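Local structure of DNA polymerase (Bacillus phage phi29, 2PY5) at residues 197-200 against 206-209; 538-543 against 552-557; 7-12 against 35-40; 272-277 against 284-289. The protein replicates the phage genome from a protein primer, copying DNA processively with strand displacement and proofreading with a 3'-5' exonuclease. The protein carries 2 engineered substitutions. All coordinates share one frame; numbering follows the deposited sequence. Where two conformers were deposited one is given.

In the fold
From the N terminus, contact 3 comes first: residues 7-12, on strand 8-15 of the exonuclease sheet, are joined to residues 35-40, which lead into edge strand 38-41, and strand 24-31 lies between them. Contact 1 then closes the short turn between helices 190-202 and 204-210, in the region that coordinates synthesis and degradation. Contact 4 holds the loop after strand 267-272 onto strand 283-294 of a five-stranded sheet, and contact 2 joins the turn after helix 535-538 to the start of the last hairpin. All four follow in series, without nesting or crossing. None touches another; contacts 3 and 4 are farthest apart, their centres about 56 Å from each other.

Contact 1: residues 197-200 against 206-209; sequences GFKD and KFKK. With EDO (1,2-ethanediol), chain M.
Lys199 lies over one face of the Phe207 ring, and this is the larger share of the contact. Its CE stands 3.6 Å from the ring centroid, nearly on the ring normal, in a CH-pi contact. NZ rises farther from the ring, 4.7 Å from the Phe207 centroid and 21° off the normal, still over the face in a cation-pi interaction. Lys199 CG meets Phe207 CD1 at 3.7 Å, and the extended chain beyond it carries the methylenes across the ring.

The second interaction is between aromatic side chains. Phe198 comes to the rim of the Phe207 ring, where its CE2 is 3.8 Å from Phe207 CE1. The two side chains cross at about a right angle. Having CG anti to the backbone N (chi1 178°) swings the Phe198 ring off its own helix to reach this edge. Phe211 meets Phe207 edge-to-face, while Phe360 and Leu389 pack against Phe198.

An ethanediol, probably from the crystallisation liquor, sits by the Phe207 ring edge; its O1 donates to Lys208 O at 2.6 Å, and it also bonds to Phe211 O.

The two helices, in the region involved in DNA binding, coordination of synthesis with degradation and terminal-protein interaction, are joined across their turn by aromatic and aliphatic surfaces. Phe207 is buried, whereas the ammonium of Lys199 stays at the partly exposed margin, where the ring's pi electrons probably give it modest electrostatic stabilisation.

Contact 2: residues 538-543 against 552-557; sequences KKEVTF and RKMKPK
Glu540 and Arg552 meet in a salt bridge made through a single pair of atoms. Arg552 NE donates to Glu540 OE1 over 3.2 Å, with an almost straight N-H...O angle of 176°. The oxygen lies in the guanidinium plane, at its edge, but the donor comes to it from above the carboxylate plane. The two planes are 76° apart, so this is a one-point bridge and not the flat, two-pronged pairing of carboxylate and guanidinium. The aliphatic part of Glu540 takes part as well, its CB lying 3.7 Å from Arg552 NE.

Glu540 OE2 is touched by the methyl of Met554, CE lying 3.7 Å away. Both Glu540 and Arg552 bend at chi2; for Glu540 the turn of -90° sets the carboxylate so that OE1 faces the arginine and OE2 the methionine.

Farther out, Glu540 sits in a type I turn from Lys538 to Val541, and its carbonyl oxygen accepts a hydrogen bond from Asn545 ND2. Met554 also packs on Lys536 and Ile537 of helix 535-538. On the other segment, Arg552 is backbone-bonded to Phe572, Lys553 centres an inverse gamma turn, and Pro556 packs on a thymine base of the bound DNA.

Met554 and Lys555 both face Asp570, forming a classic beta bulge in the C-terminal antiparallel hairpin of strands 551-561 and 564-573.

Contact 3: residues 7-12 against 35-40; sequences KMYSCA and HSEYKI. Engineered in segment 7-12: Ala12 (natural residue Asp).
Glu37, in the loop that leads into strand 38-41, reaches across to Tyr9 and Lys7 with its carboxylate. Its chi1 of -177° sends the extended chain away from its backbone N, and the two partners lie near Asn31, at the end of intervening strand 24-31. Glu37 OE2 accepts a short hydrogen bond of 2.6 Å from Tyr9 OH. The oxygen sits at the edge of the Tyr9 ring, near its plane, while ring and carboxylate planes stand 79° apart. Glu37 OE1 accepts a salt-bridge hydrogen bond from Lys7 NZ at 3.1 Å. Both donors come to the syn side of their oxygen, out of the carboxylate plane. Lys7 NZ also makes a weak hydrogen bond to Tyr9 OH, 3.5 Å away.

Next, Tyr38 turns its ring elsewhere and bonds through OH to Tyr163 OH, and the chain continues as the exonuclease sheet's edge strand. The strand carrying Tyr9 leads to Ala12, an engineered residue at a position essential for exonucleolysis; Trp50 meets the Tyr9 ring edge-to-face.

Each carboxylate oxygen has its own donor, one cationic and one neutral. The lysine probably stabilises the carboxylate as an anion, and the short phenol bond fixes the rotation of a hydroxyl on a buried ring.

Contact 4: residues 272-277 against 284-289; sequences EGKYVW and HIQHIR
Tyr275 and His284 form the tight part of this contact, an offset stack with ring centroids 3.9 Å apart and planes only 10° from parallel. His284 ND1 lies over the rim of the tyrosine ring, 3.3 Å from Tyr275 CD2, whereas Tyr275 CG lies over the middle of the imidazole. Tyr275 CB extends the overlap, 3.6 Å from the imidazole centroid. For His284, chi1 of 74° tucks the ring over its own backbone, toward the tyrosine. The far end of the Tyr275 ring is held by its OH, which bonds to Tyr281 O and Asp278 N within the loop.

Next to the stack, the buried amide of Gln286 grips the loop backbone at two points. Gln286 OE1 accepts a hydrogen bond from Tyr275 N at 3.0 Å, in the carbonyl plane, and Gln286 NE2 donates to Gly273 O at 3.0 Å along a nearly straight line. NE2 gives a second hydrogen bond, to His287 O within its own strand. Together these three bonds fix the amide's rotation.

The solvent side is looser. Lys274 adds little beyond its CA, 3.6 Å from Gln286 OE1, and its exposed side chain makes a cation-pi contact with Tyr347.

Strand 283-294 lies between strands 324-329 and 340-356 in an antiparallel sheet; His284 and Gln286 also touch Phe271 of strand 267-272, from which the loop departs.

Contact 1: residues 197-200 against 206-209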
loop_
_atom_site.group_PDB
_atom_site.type_symbol
_atom_site.label_atom_id
_atom_site.label_comp_id
_atom_site.label_asym_id
_atom_site.label_seq_id
_atom_site.Cartn_x
_atom_site.Cartn_y
_atom_site.Cartn_z
ATOM N N GLY F 197 -13.448 -4.635 12.351
ATOM C CA GLY F 197 -13.784 -3.536 13.272
ATOM C C GLY F 197 -14.990 -2.758 12.816
ATOM O O GLY F 197 -15.866 -2.415 13.628
ATOM N N PHE F 198 -15.049 -2.491 11.528
ATOM C CA PHE F 198 -16.206 -1.829 10.934
ATOM C C PHE F 198 -17.470 -2.661 11.130
ATOM O O PHE F 198 -18.512 -2.143 11.565
ATOM C CB PHE F 198 -15.951 -1.588 9.463
ATOM C CG PHE F 198 -17.097 -0.961 8.752
ATOM C CD1 PHE F 198 -17.535 0.311 9.093
ATOM C CD2 PHE F 198 -17.745 -1.641 7.748
ATOM C CE1 PHE F 198 -18.608 0.887 8.421
ATOM C CE2 PHE F 198 -18.823 -1.071 7.076
ATOM C CZ PHE F 198 -19.247 0.184 7.414
ATOM N N LYS F 199 -17.408 -3.951 10.822
ATOM C CA LYS F 199 -18.568 -4.837 11.072
ATOM C C LYS F 199 -19.010 -4.856 12.520
ATOM O O LYS F 199 -20.214 -4.881 12.805
ATOM C CB LYS F 199 -18.297 -6.254 10.608
ATOM C CG LYS F 199 -18.207 -6.335 9.132
ATOM C CD LYS F 199 -17.992 -7.756 8.684
ATOM C CE LYS F 199 -17.947 -7.839 7.187
ATOM N NZ LYS F 199 -17.571 -9.203 6.714
ATOM N N ASP F 200 -18.055 -4.831 13.437
ATOM C CA ASP F 200 -18.375 -4.791 14.883
ATOM C C ASP F 200 -19.244 -3.575 15.186
ATOM O O ASP F 200 -20.191 -3.655 15.997
ATOM C CB ASP F 200 -17.110 -4.693 15.747
ATOM C CG ASP F 200 -16.310 -6.000 15.823
ATOM O OD1 ASP F 200 -16.795 -7.061 15.383
ATOM O OD2 ASP F 200 -15.165 -5.923 16.318
ATOM N N LYS F 206 -26.619 -5.444 9.940
ATOM C CA LYS F 206 -26.740 -4.281 9.058
ATOM C C LYS F 206 -25.831 -4.428 7.850
ATOM O O LYS F 206 -26.240 -4.136 6.727
ATOM C CB LYS F 206 -26.421 -2.975 9.787
ATOM C CG LYS F 206 -26.607 -1.722 8.904
ATOM C CD LYS F 206 -26.563 -0.407 9.675
ATOM C CE LYS F 206 -26.693 0.794 8.731
ATOM N NZ LYS F 206 -26.349 2.095 9.416
ATOM N N PHE F 207 -24.597 -4.870 8.073
ATOM C CA PHE F 207 -23.631 -5.017 6.969
ATOM C C PHE F 207 -24.232 -5.875 5.845
ATOM O O PHE F 207 -24.167 -5.508 4.680
ATOM C CB PHE F 207 -22.318 -5.635 7.471
ATOM C CG PHE F 207 -21.221 -5.598 6.467
ATOM C CD1 PHE F 207 -20.239 -4.619 6.525
ATOM C CD2 PHE F 207 -21.166 -6.535 5.437
ATOM C CE1 PHE F 207 -19.214 -4.582 5.571
ATOM C CE2 PHE F 207 -20.154 -6.480 4.483
ATOM C CZ PHE F 207 -19.192 -5.500 4.553
ATOM N N LYS F 208 -24.825 -7.017 6.208
ATOM C CA LYS F 208 -25.404 -7.929 5.227
ATOM C C LYS F 208 -26.578 -7.307 4.470
ATOM O O LYS F 208 -26.786 -7.581 3.286
ATOM C CB LYS F 208 -25.871 -9.215 5.913
ATOM C CG LYS F 208 -24.746 -10.060 6.460
ATOM C CD LYS F 208 -25.318 -11.225 7.241
ATOM C CE LYS F 208 -24.250 -12.166 7.712
ATOM N NZ LYS F 208 -24.749 -12.960 8.879
ATOM N N LYS F 209 -27.327 -6.465 5.154
ATOM C CA LYS F 209 -28.506 -5.832 4.569
ATOM C C LYS F 209 -28.089 -4.762 3.576
ATOM O O LYS F 209 -28.637 -4.686 2.464
ATOM C CB LYS F 209 -29.367 -5.229 5.672
ATOM C CG LYS F 209 -30.716 -4.708 5.208
ATOM C CD LYS F 209 -31.600 -4.404 6.398
ATOM C CE LYS F 209 -33.010 -4.008 5.983
ATOM N NZ LYS F 209 -33.932 -4.011 7.165
HETATM C C1 EDO M . -24.948 -10.791 2.633
HETATM O O1 EDO M . -26.093 -9.953 2.414
HETATM C C2 EDO M . -23.686 -10.151 2.055
HETATM O O2 EDO M . -23.168 -9.096 2.868
#

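Contact 2: residues 538-543 against 552-557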
loop_
_atom_site.group_PDB
_atom_site.type_symbol
_atom_site.label_atom_id
_atom_site.label_comp_id
_atom_site.label_asym_id
_atom_site.label_seq_id
_atom_site.Cartn_x
_atom_site.Cartn_y
_atom_site.Cartn_z
ATOM N N LYS F 538 18.677 8.154 -3.094
ATOM C CA LYS F 538 18.268 9.514 -2.696
ATOM C C LYS F 538 19.416 10.356 -2.093
ATOM O O LYS F 538 19.493 11.573 -2.315
ATOM C CB LYS F 538 17.077 9.447 -1.729
ATOM C CG LYS F 538 15.760 9.097 -2.410
ATOM C CD LYS F 538 14.568 9.160 -1.448
ATOM C CE LYS F 538 13.248 9.159 -2.223
ATOM N NZ LYS F 538 12.047 9.147 -1.344
ATOM N N LYS F 539 20.316 9.708 -1.353
ATOM C CA LYS F 539 21.520 10.361 -0.835
ATOM C C LYS F 539 22.420 10.959 -1.932
ATOM O O LYS F 539 23.142 11.922 -1.689
ATOM C CB LYS F 539 22.342 9.380 0.014
ATOM C CG LYS F 539 23.531 10.038 0.694
ATOM C CD LYS F 539 24.253 9.149 1.672
ATOM C CE LYS F 539 25.263 9.977 2.456
ATOM N NZ LYS F 539 26.199 9.146 3.257
ATOM N N GLU F 540 22.359 10.391 -3.132
ATOM C CA GLU F 540 23.210 10.823 -4.249
ATOM C C GLU F 540 22.667 12.064 -4.953
ATOM O O GLU F 540 23.395 12.746 -5.683
ATOM C CB GLU F 540 23.333 9.697 -5.288
ATOM C CG GLU F 540 23.695 8.310 -4.735
ATOM C CD GLU F 540 25.189 8.058 -4.666
ATOM O OE1 GLU F 540 25.939 8.636 -5.473
ATOM O OE2 GLU F 540 25.613 7.260 -3.808
ATOM N N VAL F 541 21.381 12.360 -4.739
ATOM C CA VAL F 541 20.691 13.397 -5.488
ATOM C C VAL F 541 21.021 14.815 -4.979
ATOM O O VAL F 541 21.106 15.058 -3.769
ATOM C CB VAL F 541 19.154 13.180 -5.446
ATOM C CG1 VAL F 541 18.422 14.326 -6.110
ATOM C CG2 VAL F 541 18.773 11.829 -6.090
ATOM N N THR F 542 21.207 15.738 -5.919
ATOM C CA THR F 542 21.347 17.163 -5.640
ATOM C C THR F 542 20.541 17.934 -6.673
ATOM O O THR F 542 20.156 17.386 -7.703
ATOM C CB THR F 542 22.822 17.617 -5.762
ATOM O OG1 THR F 542 23.239 17.512 -7.133
ATOM C CG2 THR F 542 23.715 16.769 -4.910
ATOM N N PHE F 543 20.293 19.213 -6.432
ATOM C CA PHE F 543 19.627 20.041 -7.438
ATOM C C PHE F 543 20.403 20.053 -8.750
ATOM O O PHE F 543 19.803 20.108 -9.821
ATOM C CB PHE F 543 19.392 21.473 -6.943
ATOM C CG PHE F 543 18.004 21.707 -6.423
ATOM C CD1 PHE F 543 17.680 21.398 -5.116
ATOM C CD2 PHE F 543 17.013 22.219 -7.255
ATOM C CE1 PHE F 543 16.385 21.602 -4.635
ATOM C CE2 PHE F 543 15.722 22.436 -6.780
ATOM C CZ PHE F 543 15.408 22.127 -5.469
ATOM N N ARG F 552 21.916 5.240 -11.237
ATOM C CA ARG F 552 22.791 4.599 -10.258
ATOM C C ARG F 552 22.523 3.096 -10.262
ATOM O O ARG F 552 21.369 2.669 -10.302
ATOM C CB ARG F 552 22.556 5.160 -8.848
ATOM C CG ARG F 552 22.924 6.629 -8.655
ATOM C CD ARG F 552 24.428 6.867 -8.768
ATOM N NE ARG F 552 24.791 8.238 -8.415
ATOM C CZ ARG F 552 24.704 9.289 -9.227
ATOM N NH1 ARG F 552 24.254 9.154 -10.466
ATOM N NH2 ARG F 552 25.064 10.491 -8.794
ATOM N N LYS F 553 23.583 2.295 -10.219
ATOM C CA LYS F 553 23.431 0.841 -10.184
ATOM C C LYS F 553 23.376 0.371 -8.738
ATOM O O LYS F 553 24.278 -0.309 -8.243
ATOM C CB LYS F 553 24.564 0.159 -10.943
ATOM C CG LYS F 553 24.291 -1.289 -11.223
ATOM C CD LYS F 553 25.410 -1.909 -12.036
ATOM C CE LYS F 553 25.211 -3.399 -12.191
ATOM N NZ LYS F 553 23.794 -3.738 -12.512
ATOM N N MET F 554 22.289 0.748 -8.074
ATOM C CA MET F 554 22.172 0.620 -6.633
ATOM C C MET F 554 20.801 0.140 -6.180
ATOM O O MET F 554 20.535 0.141 -4.978
ATOM C CB MET F 554 22.441 1.973 -5.978
ATOM C CG MET F 554 23.798 2.561 -6.266
ATOM S SD MET F 554 23.995 4.152 -5.447
ATOM C CE MET F 554 24.821 3.657 -3.945
ATOM N N LYS F 555 19.939 -0.274 -7.111
ATOM C CA LYS F 555 18.584 -0.687 -6.746
ATOM C C LYS F 555 18.502 -2.196 -6.636
ATOM O O LYS F 555 18.634 -2.892 -7.636
ATOM C CB LYS F 555 17.539 -0.194 -7.747
ATOM C CG LYS F 555 16.094 -0.398 -7.256
ATOM C CD LYS F 555 15.101 -0.053 -8.331
ATOM C CE LYS F 555 13.660 -0.186 -7.842
ATOM N NZ LYS F 555 12.720 0.531 -8.749
ATOM N N PRO F 556 18.279 -2.703 -5.417
ATOM C CA PRO F 556 18.119 -4.148 -5.259
ATOM C C PRO F 556 16.905 -4.679 -6.026
ATOM O O PRO F 556 15.799 -4.115 -5.913
ATOM C CB PRO F 556 17.912 -4.315 -3.748
ATOM C CG PRO F 556 18.388 -3.073 -3.134
ATOM C CD PRO F 556 18.201 -1.995 -4.130
ATOM N N LYS F 557 17.131 -5.734 -6.807
ATOM C CA LYS F 557 16.080 -6.458 -7.517
ATOM C C LYS F 557 16.157 -7.935 -7.131
ATOM O O LYS F 557 17.218 -8.531 -7.203
ATOM C CB LYS F 557 16.270 -6.324 -9.023
#

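Contact 3: residues 7-12 against 35-40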
loop_
_atom_site.group_PDB
_atom_site.type_symbol
_atom_site.label_atom_id
_atom_site.label_comp_id
_atom_site.label_asym_id
_atom_site.label_seq_id
_atom_site.Cartn_x
_atom_site.Cartn_y
_atom_site.Cartn_z
ATOM N N LYS F 7 1.458 -20.905 20.351
ATOM C CA LYS F 7 2.479 -19.889 20.544
ATOM C C LYS F 7 2.724 -19.140 19.241
ATOM O O LYS F 7 2.385 -19.646 18.161
ATOM C CB LYS F 7 3.776 -20.528 21.028
ATOM C CG LYS F 7 3.725 -21.054 22.466
ATOM C CD LYS F 7 5.059 -21.708 22.823
ATOM C CE LYS F 7 5.488 -21.463 24.248
ATOM N NZ LYS F 7 6.924 -21.868 24.449
ATOM N N MET F 8 3.296 -17.940 19.361
ATOM C CA MET F 8 3.605 -17.077 18.226
ATOM C C MET F 8 5.036 -16.590 18.328
ATOM O O MET F 8 5.477 -16.143 19.400
ATOM C CB MET F 8 2.686 -15.856 18.183
ATOM C CG MET F 8 1.210 -16.174 18.292
ATOM S SD MET F 8 0.191 -14.698 18.540
ATOM C CE MET F 8 0.804 -14.060 20.098
ATOM N N TYR F 9 5.732 -16.630 17.201
ATOM C CA TYR F 9 7.134 -16.227 17.152
ATOM C C TYR F 9 7.379 -15.234 16.061
ATOM O O TYR F 9 6.842 -15.371 14.971
ATOM C CB TYR F 9 8.036 -17.443 16.903
ATOM C CG TYR F 9 8.068 -18.417 18.062
ATOM C CD1 TYR F 9 7.082 -19.385 18.209
ATOM C CD2 TYR F 9 9.072 -18.351 19.012
ATOM C CE1 TYR F 9 7.111 -20.279 19.260
ATOM C CE2 TYR F 9 9.102 -19.214 20.071
ATOM C CZ TYR F 9 8.121 -20.187 20.207
ATOM O OH TYR F 9 8.160 -21.058 21.282
ATOM N N SER F 10 8.244 -14.274 16.361
ATOM C CA SER F 10 8.853 -13.370 15.398
ATOM C C SER F 10 10.194 -13.926 14.934
ATOM O O SER F 10 11.057 -14.220 15.760
ATOM C CB SER F 10 9.100 -12.021 16.075
ATOM O OG SER F 10 9.750 -11.140 15.196
ATOM N N CYS F 11 10.360 -14.040 13.615
ATOM C CA CYS F 11 11.533 -14.700 13.015
ATOM C C CYS F 11 12.233 -13.847 11.971
ATOM O O CYS F 11 11.649 -12.963 11.387
ATOM C CB CYS F 11 11.066 -15.986 12.345
ATOM S SG CYS F 11 10.266 -17.172 13.449
ATOM N N ALA F 12 13.509 -14.136 11.728
ATOM C CA ALA F 12 14.254 -13.476 10.656
ATOM C C ALA F 12 15.385 -14.366 10.184
ATOM O O ALA F 12 15.882 -15.211 10.938
ATOM C CB ALA F 12 14.828 -12.161 11.132
ATOM N N HIS F 35 9.369 -12.289 25.301
ATOM C CA HIS F 35 10.537 -11.884 24.518
ATOM C C HIS F 35 11.841 -12.414 25.120
ATOM O O HIS F 35 12.904 -12.223 24.543
ATOM C CB HIS F 35 10.584 -10.347 24.311
ATOM C CG HIS F 35 9.341 -9.772 23.695
ATOM N ND1 HIS F 35 9.003 -8.443 23.821
ATOM C CD2 HIS F 35 8.344 -10.344 22.981
ATOM C CE1 HIS F 35 7.855 -8.219 23.202
ATOM N NE2 HIS F 35 7.433 -9.357 22.682
ATOM N N SER F 36 11.763 -13.100 26.266
ATOM C CA SER F 36 12.923 -13.758 26.865
ATOM C C SER F 36 13.238 -15.127 26.241
ATOM O O SER F 36 14.354 -15.627 26.380
ATOM C CB SER F 36 12.742 -13.908 28.393
ATOM O OG SER F 36 11.973 -15.055 28.734
ATOM N N GLU F 37 12.255 -15.732 25.568
ATOM C CA GLU F 37 12.454 -17.009 24.877
ATOM C C GLU F 37 12.833 -16.743 23.426
ATOM O O GLU F 37 11.986 -16.344 22.609
ATOM C CB GLU F 37 11.183 -17.863 24.900
ATOM C CG GLU F 37 11.378 -19.231 24.257
ATOM C CD GLU F 37 10.093 -19.907 23.853
ATOM O OE1 GLU F 37 9.031 -19.611 24.454
ATOM O OE2 GLU F 37 10.153 -20.759 22.941
ATOM N N TYR F 38 14.104 -16.959 23.112
ATOM C CA TYR F 38 14.597 -16.664 21.786
ATOM C C TYR F 38 15.840 -17.490 21.484
ATOM O O TYR F 38 16.495 -17.994 22.388
ATOM C CB TYR F 38 14.878 -15.158 21.649
ATOM C CG TYR F 38 16.219 -14.740 22.189
ATOM C CD1 TYR F 38 17.304 -14.603 21.338
ATOM C CD2 TYR F 38 16.407 -14.510 23.533
ATOM C CE1 TYR F 38 18.526 -14.242 21.795
ATOM C CE2 TYR F 38 17.646 -14.143 24.016
ATOM C CZ TYR F 38 18.706 -14.018 23.134
ATOM O OH TYR F 38 19.954 -13.653 23.590
ATOM N N LYS F 39 16.138 -17.628 20.199
ATOM C CA LYS F 39 17.342 -18.317 19.784
ATOM C C LYS F 39 17.834 -17.772 18.453
ATOM O O LYS F 39 17.044 -17.496 17.547
ATOM C CB LYS F 39 17.093 -19.820 19.678
ATOM C CG LYS F 39 18.390 -20.600 19.380
ATOM C CD LYS F 39 18.319 -22.081 19.709
ATOM C CE LYS F 39 19.619 -22.804 19.295
ATOM N NZ LYS F 39 20.791 -22.502 20.189
ATOM N N ILE F 40 19.144 -17.592 18.368
ATOM C CA ILE F 40 19.813 -17.228 17.125
ATOM C C ILE F 40 20.863 -18.288 16.807
ATOM O O ILE F 40 21.631 -18.695 17.685
ATOM C CB ILE F 40 20.448 -15.829 17.246
ATOM C CG1 ILE F 40 19.340 -14.772 17.347
ATOM C CG2 ILE F 40 21.377 -15.532 16.063
ATOM C CD1 ILE F 40 19.799 -13.458 17.904
#

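Contact 4: residues 272-277 against 284-289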
loop_
_atom_site.group_PDB
_atom_site.type_symbol
_atom_site.label_atom_id
_atom_site.label_comp_id
_atom_site.label_asym_id
_atom_site.label_seq_id
_atom_site.Cartn_x
_atom_site.Cartn_y
_atom_site.Cartn_z
ATOM N N GLU F 272 -30.124 -0.091 -19.501
ATOM C CA GLU F 272 -29.513 0.046 -20.833
ATOM C C GLU F 272 -29.497 1.523 -21.209
ATOM O O GLU F 272 -30.329 2.311 -20.738
ATOM C CB GLU F 272 -30.257 -0.795 -21.881
ATOM C CG GLU F 272 -30.199 -2.303 -21.636
ATOM C CD GLU F 272 -28.770 -2.867 -21.529
ATOM O OE1 GLU F 272 -28.085 -2.970 -22.568
ATOM O OE2 GLU F 272 -28.342 -3.225 -20.403
ATOM N N GLY F 273 -28.539 1.913 -22.048
ATOM C CA GLY F 273 -28.459 3.278 -22.500
ATOM C C GLY F 273 -27.964 4.229 -21.442
ATOM O O GLY F 273 -27.153 3.850 -20.599
ATOM N N LYS F 274 -28.443 5.477 -21.524
ATOM C CA LYS F 274 -28.034 6.553 -20.629
ATOM C C LYS F 274 -28.880 6.551 -19.357
ATOM O O LYS F 274 -30.110 6.455 -19.434
ATOM C CB LYS F 274 -28.187 7.909 -21.329
ATOM C CG LYS F 274 -27.611 9.103 -20.578
ATOM C CD LYS F 274 -27.876 10.391 -21.358
ATOM C CE LYS F 274 -27.135 11.586 -20.828
ATOM N NZ LYS F 274 -27.756 12.162 -19.603
ATOM N N TYR F 275 -28.214 6.674 -18.208
ATOM C CA TYR F 275 -28.888 6.796 -16.904
ATOM C C TYR F 275 -29.944 7.909 -16.930
ATOM O O TYR F 275 -29.682 9.004 -17.435
ATOM C CB TYR F 275 -27.855 7.112 -15.841
ATOM C CG TYR F 275 -28.380 7.470 -14.483
ATOM C CD1 TYR F 275 -28.839 6.490 -13.605
ATOM C CD2 TYR F 275 -28.352 8.783 -14.047
ATOM C CE1 TYR F 275 -29.302 6.819 -12.346
ATOM C CE2 TYR F 275 -28.813 9.128 -12.793
ATOM C CZ TYR F 275 -29.278 8.139 -11.934
ATOM O OH TYR F 275 -29.727 8.463 -10.668
ATOM N N VAL F 276 -31.122 7.600 -16.392
ATOM C CA VAL F 276 -32.194 8.590 -16.129
ATOM C C VAL F 276 -32.221 8.838 -14.625
ATOM O O VAL F 276 -32.206 7.889 -13.824
ATOM C CB VAL F 276 -33.568 8.119 -16.624
ATOM C CG1 VAL F 276 -34.672 9.123 -16.234
ATOM C CG2 VAL F 276 -33.542 7.916 -18.147
ATOM N N TRP F 277 -32.187 10.117 -14.251
ATOM C CA TRP F 277 -32.204 10.539 -12.845
ATOM C C TRP F 277 -33.242 9.787 -12.047
ATOM O O TRP F 277 -34.420 9.718 -12.431
ATOM C CB TRP F 277 -32.481 12.050 -12.745
ATOM C CG TRP F 277 -32.742 12.581 -11.318
ATOM C CD1 TRP F 277 -33.862 13.203 -10.877
ATOM C CD2 TRP F 277 -31.843 12.546 -10.201
ATOM N NE1 TRP F 277 -33.731 13.541 -9.552
ATOM C CE2 TRP F 277 -32.503 13.153 -9.113
ATOM C CE3 TRP F 277 -30.552 12.051 -10.010
ATOM C CZ2 TRP F 277 -31.912 13.286 -7.854
ATOM C CZ3 TRP F 277 -29.976 12.176 -8.753
ATOM C CH2 TRP F 277 -30.657 12.790 -7.697
ATOM N N HIS F 284 -24.599 6.386 -9.930
ATOM C CA HIS F 284 -24.558 5.393 -10.983
ATOM C C HIS F 284 -23.166 5.219 -11.555
ATOM O O HIS F 284 -22.304 6.058 -11.355
ATOM C CB HIS F 284 -25.572 5.685 -12.107
ATOM C CG HIS F 284 -25.205 6.815 -13.033
ATOM N ND1 HIS F 284 -25.416 8.138 -12.726
ATOM C CD2 HIS F 284 -24.723 6.797 -14.302
ATOM C CE1 HIS F 284 -25.021 8.896 -13.744
ATOM N NE2 HIS F 284 -24.595 8.103 -14.712
ATOM N N ILE F 285 -23.003 4.110 -12.257
ATOM C CA ILE F 285 -21.815 3.825 -13.082
ATOM C C ILE F 285 -22.353 3.702 -14.496
ATOM O O ILE F 285 -23.296 2.960 -14.735
ATOM C CB ILE F 285 -21.088 2.547 -12.610
ATOM C CG1 ILE F 285 -20.413 2.786 -11.256
ATOM C CG2 ILE F 285 -20.011 2.107 -13.657
ATOM C CD1 ILE F 285 -19.895 1.519 -10.563
ATOM N N GLN F 286 -21.748 4.458 -15.412
ATOM C CA GLN F 286 -22.181 4.526 -16.822
ATOM C C GLN F 286 -21.085 3.915 -17.687
ATOM O O GLN F 286 -19.936 4.335 -17.594
ATOM C CB GLN F 286 -22.416 5.978 -17.223
ATOM C CG GLN F 286 -22.858 6.205 -18.670
ATOM C CD GLN F 286 -24.288 5.742 -18.929
ATOM O OE1 GLN F 286 -25.256 6.309 -18.376
ATOM N NE2 GLN F 286 -24.439 4.739 -19.795
ATOM N N HIS F 287 -21.449 2.937 -18.507
ATOM C CA HIS F 287 -20.592 2.453 -19.591
ATOM C C HIS F 287 -20.829 3.374 -20.780
ATOM O O HIS F 287 -21.965 3.490 -21.273
ATOM C CB HIS F 287 -20.931 1.006 -19.947
ATOM C CG HIS F 287 -20.023 0.384 -20.980
ATOM N ND1 HIS F 287 -20.331 -0.806 -21.606
ATOM C CD2 HIS F 287 -18.832 0.782 -21.497
ATOM C CE1 HIS F 287 -19.369 -1.117 -22.461
ATOM N NE2 HIS F 287 -18.444 -0.178 -22.405
ATOM N N ILE F 288 -19.752 4.003 -21.251
ATOM C CA ILE F 288 -19.803 5.008 -22.316
ATOM C C ILE F 288 -18.653 4.724 -23.264
ATOM O O ILE F 288 -17.573 4.361 -22.813
ATOM C CB ILE F 288 -19.704 6.463 -21.734
ATOM C CG1 ILE F 288 -19.684 7.524 -22.836
ATOM C CG2 ILE F 288 -18.489 6.620 -20.801
ATOM C CD1 ILE F 288 -19.904 8.940 -22.312
ATOM N N ARG F 289 -18.897 4.894 -24.567
ATOM C CA ARG F 289 -17.843 4.884 -25.566
ATOM C C ARG F 289 -17.827 6.272 -26.160
ATOM O O ARG F 289 -18.880 6.835 -26.430
ATOM C CB ARG F 289 -18.113 3.849 -26.648
ATOM C CG ARG F 289 -17.872 2.411 -26.199
ATOM C CD ARG F 289 -18.311 1.407 -27.223
ATOM N NE ARG F 289 -17.436 1.409 -28.398
ATOM C CZ ARG F 289 -16.271 0.762 -28.479
ATOM N NH1 ARG F 289 -15.808 0.042 -27.467
ATOM N NH2 ARG F 289 -15.572 0.822 -29.589
#